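Local coordinates for phosphoribosylformylglycinamidine cyclo-ligase (Thermus thermophilus HB8, PDB 5AVM), which probably catalyses the ATP-dependent ring closure of formylglycinamidine ribonucleotide to 5-aminoimidazole ribonucleotide, a step of purine biosynthesis, at residues 61-64 with 65-69; 183-187 with 188-192. All coordinates share one frame; numbering follows the deposited sequence.

Contact 1 of 2, residues 61-64 with 65-69. With SO4 (sulfate ion), chain L.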
loop_
_atom_site.group_PDB
_atom_site.type_symbol
_atom_site.label_atom_id
_atom_site.label_comp_id
_atom_site.label_asym_id
_atom_site.label_seq_id
_atom_site.Cartn_x
_atom_site.Cartn_y
_atom_site.Cartn_z
ATOM N N ASP B 61 -0.161 -3.356 5.103
ATOM C CA ASP B 61 -1.337 -4.060 5.630
ATOM C C ASP B 61 -2.621 -3.335 5.305
ATOM O O ASP B 61 -2.601 -2.229 4.781
ATOM C CB ASP B 61 -1.263 -4.174 7.162
ATOM C CG ASP B 61 -0.201 -5.136 7.637
ATOM O OD1 ASP B 61 -0.357 -6.351 7.413
ATOM O OD2 ASP B 61 0.790 -4.683 8.241
ATOM N N GLY B 62 -3.732 -3.969 5.653
ATOM C CA GLY B 62 -5.039 -3.382 5.438
ATOM C C GLY B 62 -5.850 -3.595 6.699
ATOM O O GLY B 62 -5.591 -4.540 7.442
ATOM N N VAL B 63 -6.815 -2.722 6.967
ATOM C CA VAL B 63 -7.644 -2.876 8.156
ATOM C C VAL B 63 -8.449 -4.166 8.003
ATOM O O VAL B 63 -8.500 -4.999 8.914
ATOM C CB VAL B 63 -8.597 -1.657 8.337
ATOM C CG1 VAL B 63 -9.583 -1.911 9.460
ATOM C CG2 VAL B 63 -7.786 -0.407 8.654
ATOM N N GLY B 64 -9.054 -4.345 6.835
ATOM C CA GLY B 64 -9.845 -5.539 6.591
ATOM C C GLY B 64 -11.335 -5.266 6.670
ATOM O O GLY B 64 -11.748 -4.119 6.752
ATOM N N THR B 65 -12.139 -6.322 6.654
ATOM C CA THR B 65 -13.586 -6.187 6.716
ATOM C C THR B 65 -14.053 -5.509 8.004
ATOM O O THR B 65 -15.193 -5.042 8.091
ATOM C CB THR B 65 -14.258 -7.566 6.545
ATOM O OG1 THR B 65 -14.078 -8.005 5.191
ATOM C CG2 THR B 65 -15.742 -7.502 6.859
ATOM N N LYS B 66 -13.177 -5.442 9.004
ATOM C CA LYS B 66 -13.536 -4.778 10.256
ATOM C C LYS B 66 -14.074 -3.401 9.912
ATOM O O LYS B 66 -14.905 -2.853 10.631
ATOM C CB LYS B 66 -12.318 -4.615 11.168
ATOM C CG LYS B 66 -12.630 -3.937 12.498
ATOM C CD LYS B 66 -11.469 -4.095 13.470
ATOM C CE LYS B 66 -11.843 -3.656 14.882
ATOM N NZ LYS B 66 -10.775 -4.044 15.859
ATOM N N THR B 67 -13.582 -2.854 8.800
ATOM C CA THR B 67 -13.972 -1.536 8.319
ATOM C C THR B 67 -15.473 -1.430 8.088
ATOM O O THR B 67 -16.088 -0.419 8.422
ATOM C CB THR B 67 -13.243 -1.188 7.009
ATOM O OG1 THR B 67 -11.827 -1.196 7.231
ATOM C CG2 THR B 67 -13.657 0.186 6.526
ATOM N N LEU B 68 -16.065 -2.471 7.515
ATOM C CA LEU B 68 -17.500 -2.459 7.260
ATOM C C LEU B 68 -18.254 -2.472 8.589
ATOM O O LEU B 68 -19.265 -1.783 8.744
ATOM C CB LEU B 68 -17.880 -3.659 6.396
ATOM C CG LEU B 68 -17.149 -3.625 5.054
ATOM C CD1 LEU B 68 -17.445 -4.879 4.253
ATOM C CD2 LEU B 68 -17.569 -2.378 4.291
ATOM N N LEU B 69 -17.749 -3.238 9.556
ATOM C CA LEU B 69 -18.378 -3.305 10.870
ATOM C C LEU B 69 -18.388 -1.926 11.532
ATOM O O LEU B 69 -19.381 -1.527 12.149
ATOM C CB LEU B 69 -17.632 -4.293 11.772
ATOM C CG LEU B 69 -18.177 -4.450 13.199
ATOM C CD1 LEU B 69 -19.595 -5.018 13.156
ATOM C CD2 LEU B 69 -17.265 -5.365 13.999
HETATM S S SO4 L . -11.129 -10.001 7.599
HETATM O O1 SO4 L . -12.510 -10.155 7.117
HETATM O O2 SO4 L . -10.331 -9.249 6.601
HETATM O O3 SO4 L . -11.132 -9.267 8.877
HETATM O O4 SO4 L . -10.537 -11.336 7.811
#
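Thr67 reaches back to Gly64 through its side chain: OG1 gives a hydrogen bond of 3.0 Å to Gly64 O, coming in almost end-on to the carbonyl at a C=O...OG1 angle of 161°. With chi1 at -60°, OG1 lies beside its own backbone N, and that N also points at Gly64 O, though the position of the N is somewhat doubtful. Thr65 and Lys66 already have near-helical backbone angles, so the chain passes straight from the strand end into the helix. At the backbone angles of Gly64 a CB would be jammed against Val63 O, which calls for glycine. Val63 CG1 packs against the hydroxyl, 3.2 Å from Thr67 OG1, the two side chains crossing at about a right angle, and meets Lys66 CB at 4.2 Å. Facing a sulfate, probably from the crystallisation liquor, Thr65 N makes a weak but straight bond of 3.4 Å to O2, while Thr65 CB lies 3.2 Å from O1. Between strand 54-62 and helix 66-72, Val63 packs on Leu79 and Leu83 of helix 79-92, Thr67 on Trp150 and Ile152 of strand 150-161, and Thr65 on Met141 of the second subunit.

Contact 2 of 2, residues 183-187 with 188-192; sequences SGPHT and NGYSL. With SO4 (sulfate ion), chain L.
Tyr190 folds its ring back against Pro185 and His186, with CG beside its own backbone N (chi1 -80°). Pro185 CB lies 3.5 Å from Tyr190 CZ, the proline side chain running roughly square to that of the tyrosine, and Pro185 CG and CD also come near the hydroxyl. His186 O sits obliquely to the ring, a tight 2.9 Å from Tyr190 CE1. The buried hydroxyl is satisfied by Leu217 O and by Lys66 NZ. A valine in place of Tyr190 would probably open a gap beside Pro185 and leave both the Leu217 carbonyl and the Lys66 ammonium group without their phenol partner. In the C-terminal domain of the AIR synthase fold, this is the loop that follows strand 176-181 and runs into helix 190-196, with Gly189 as the N-cap residue. The backbone N-H groups at this helix start hold the sulfate: Gly189 N bonds O4 at 3.0 Å and Tyr190 N bonds O3 at 3.1 Å, and O3 also lies at the edge of the Tyr190 ring. Such a site, where the helix dipole would help, is consistent with a pocket for a phosphate group. Water 1 bridges the loop on the Asn188 side, accepting from Thr187 N at 2.9 Å and from Asn188 ND2 at 2.7 Å, the latter bond helping to fix the rotation of the amide. Thr187 OG1 bonds His221 and His86, and the His186 ring stacks on that of His221.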
loop_
_atom_site.group_PDB
_atom_site.type_symbol
_atom_site.label_atom_id
_atom_site.label_comp_id
_atom_site.label_asym_id
_atom_site.label_seq_id
_atom_site.Cartn_x
_atom_site.Cartn_y
_atom_site.Cartn_z
ATOM N N SER B 183 -6.328 -7.518 22.376
ATOM C CA SER B 183 -7.372 -6.657 22.925
ATOM C C SER B 183 -8.752 -7.042 22.424
ATOM O O SER B 183 -9.734 -6.335 22.653
ATOM C CB SER B 183 -7.113 -5.214 22.526
ATOM O OG SER B 183 -7.373 -5.058 21.143
ATOM N N GLY B 184 -8.826 -8.167 21.730
ATOM C CA GLY B 184 -10.094 -8.602 21.186
ATOM C C GLY B 184 -9.820 -9.213 19.837
ATOM O O GLY B 184 -8.737 -9.762 19.629
ATOM N N PRO B 185 -10.761 -9.125 18.889
ATOM C CA PRO B 185 -10.513 -9.722 17.573
ATOM C C PRO B 185 -9.388 -9.044 16.790
ATOM O O PRO B 185 -8.860 -9.607 15.831
ATOM C CB PRO B 185 -11.870 -9.596 16.877
ATOM C CG PRO B 185 -12.858 -9.543 18.036
ATOM C CD PRO B 185 -12.145 -8.636 18.997
ATOM N N HIS B 186 -9.007 -7.845 17.213
ATOM C CA HIS B 186 -7.965 -7.100 16.518
ATOM C C HIS B 186 -8.433 -6.777 15.109
ATOM O O HIS B 186 -9.457 -6.111 14.944
ATOM C CB HIS B 186 -6.657 -7.894 16.498
ATOM C CG HIS B 186 -5.826 -7.702 17.730
ATOM N ND1 HIS B 186 -4.564 -8.235 17.869
ATOM C CD2 HIS B 186 -6.058 -6.989 18.857
ATOM C CE1 HIS B 186 -4.051 -7.854 19.025
ATOM N NE2 HIS B 186 -4.937 -7.096 19.644
ATOM N N THR B 187 -7.721 -7.247 14.092
ATOM C CA THR B 187 -8.124 -6.935 12.726
ATOM C C THR B 187 -8.177 -8.093 11.738
ATOM O O THR B 187 -7.831 -7.943 10.565
ATOM C CB THR B 187 -7.243 -5.803 12.120
ATOM O OG1 THR B 187 -5.870 -6.030 12.449
ATOM C CG2 THR B 187 -7.668 -4.451 12.653
ATOM N N ASN B 188 -8.619 -9.250 12.206
ATOM C CA ASN B 188 -8.752 -10.401 11.331
ATOM C C ASN B 188 -9.960 -11.219 11.772
ATOM O O ASN B 188 -10.225 -11.341 12.968
ATOM C CB ASN B 188 -7.481 -11.258 11.357
ATOM C CG ASN B 188 -6.387 -10.715 10.441
ATOM O OD1 ASN B 188 -6.456 -10.852 9.218
ATOM N ND2 ASN B 188 -5.376 -10.091 11.034
ATOM N N GLY B 189 -10.699 -11.752 10.798
ATOM C CA GLY B 189 -11.865 -12.567 11.091
ATOM C C GLY B 189 -13.157 -11.791 11.244
ATOM O O GLY B 189 -14.163 -12.330 11.702
ATOM N N TYR B 190 -13.150 -10.524 10.858
ATOM C CA TYR B 190 -14.353 -9.741 10.991
ATOM C C TYR B 190 -15.418 -10.060 9.961
ATOM O O TYR B 190 -16.502 -9.477 9.988
ATOM C CB TYR B 190 -14.024 -8.254 10.978
ATOM C CG TYR B 190 -13.531 -7.768 12.319
ATOM C CD1 TYR B 190 -12.239 -8.069 12.764
ATOM C CD2 TYR B 190 -14.366 -7.034 13.162
ATOM C CE1 TYR B 190 -11.794 -7.650 14.014
ATOM C CE2 TYR B 190 -13.930 -6.611 14.412
ATOM C CZ TYR B 190 -12.643 -6.923 14.828
ATOM O OH TYR B 190 -12.209 -6.481 16.054
ATOM N N SER B 191 -15.123 -10.979 9.049
ATOM C CA SER B 191 -16.113 -11.370 8.055
ATOM C C SER B 191 -17.010 -12.405 8.737
ATOM O O SER B 191 -18.237 -12.413 8.564
ATOM C CB SER B 191 -15.443 -11.993 6.837
ATOM O OG SER B 191 -16.431 -12.434 5.923
ATOM N N LEU B 192 -16.378 -13.281 9.513
ATOM C CA LEU B 192 -17.098 -14.303 10.254
ATOM C C LEU B 192 -17.930 -13.546 11.279
ATOM O O LEU B 192 -19.121 -13.811 11.442
ATOM C CB LEU B 192 -16.106 -15.256 10.944
ATOM C CG LEU B 192 -16.641 -16.448 11.752
ATOM C CD1 LEU B 192 -17.872 -17.045 11.080
ATOM C CD2 LEU B 192 -15.554 -17.499 11.885
HETATM S S SO4 L . -11.129 -10.001 7.599
HETATM O O1 SO4 L . -12.510 -10.155 7.117
HETATM O O2 SO4 L . -10.331 -9.249 6.601
HETATM O O3 SO4 L . -11.132 -9.267 8.877
HETATM O O4 SO4 L . -10.537 -11.336 7.811
HETATM O O HOH W 1 -5.618 -9.115 13.559
#

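From the N terminus, contact 1 closes first, turning strand 54-62 of the N-terminal domain into helix 66-72; contact 2 closes much later, where the loop after strand 176-181 enters helix 190-196 of the C-terminal domain. They run in series, neither nested nor crossing, yet their centres lie about 9 Å apart. Lys66 links them across the domains: its NZ reaches His186 O at 2.6 Å, a probable hydrogen bond. Beside it, Leu69 CD2 packs on Tyr190 CD2 at 3.4 Å and Val63 O meets Thr187 CB at 3.5 Å. Both also touch the same sulfate, through the N-H groups of Gly189 and Tyr190 and only weakly through that of Thr65, so it sits between the two domains.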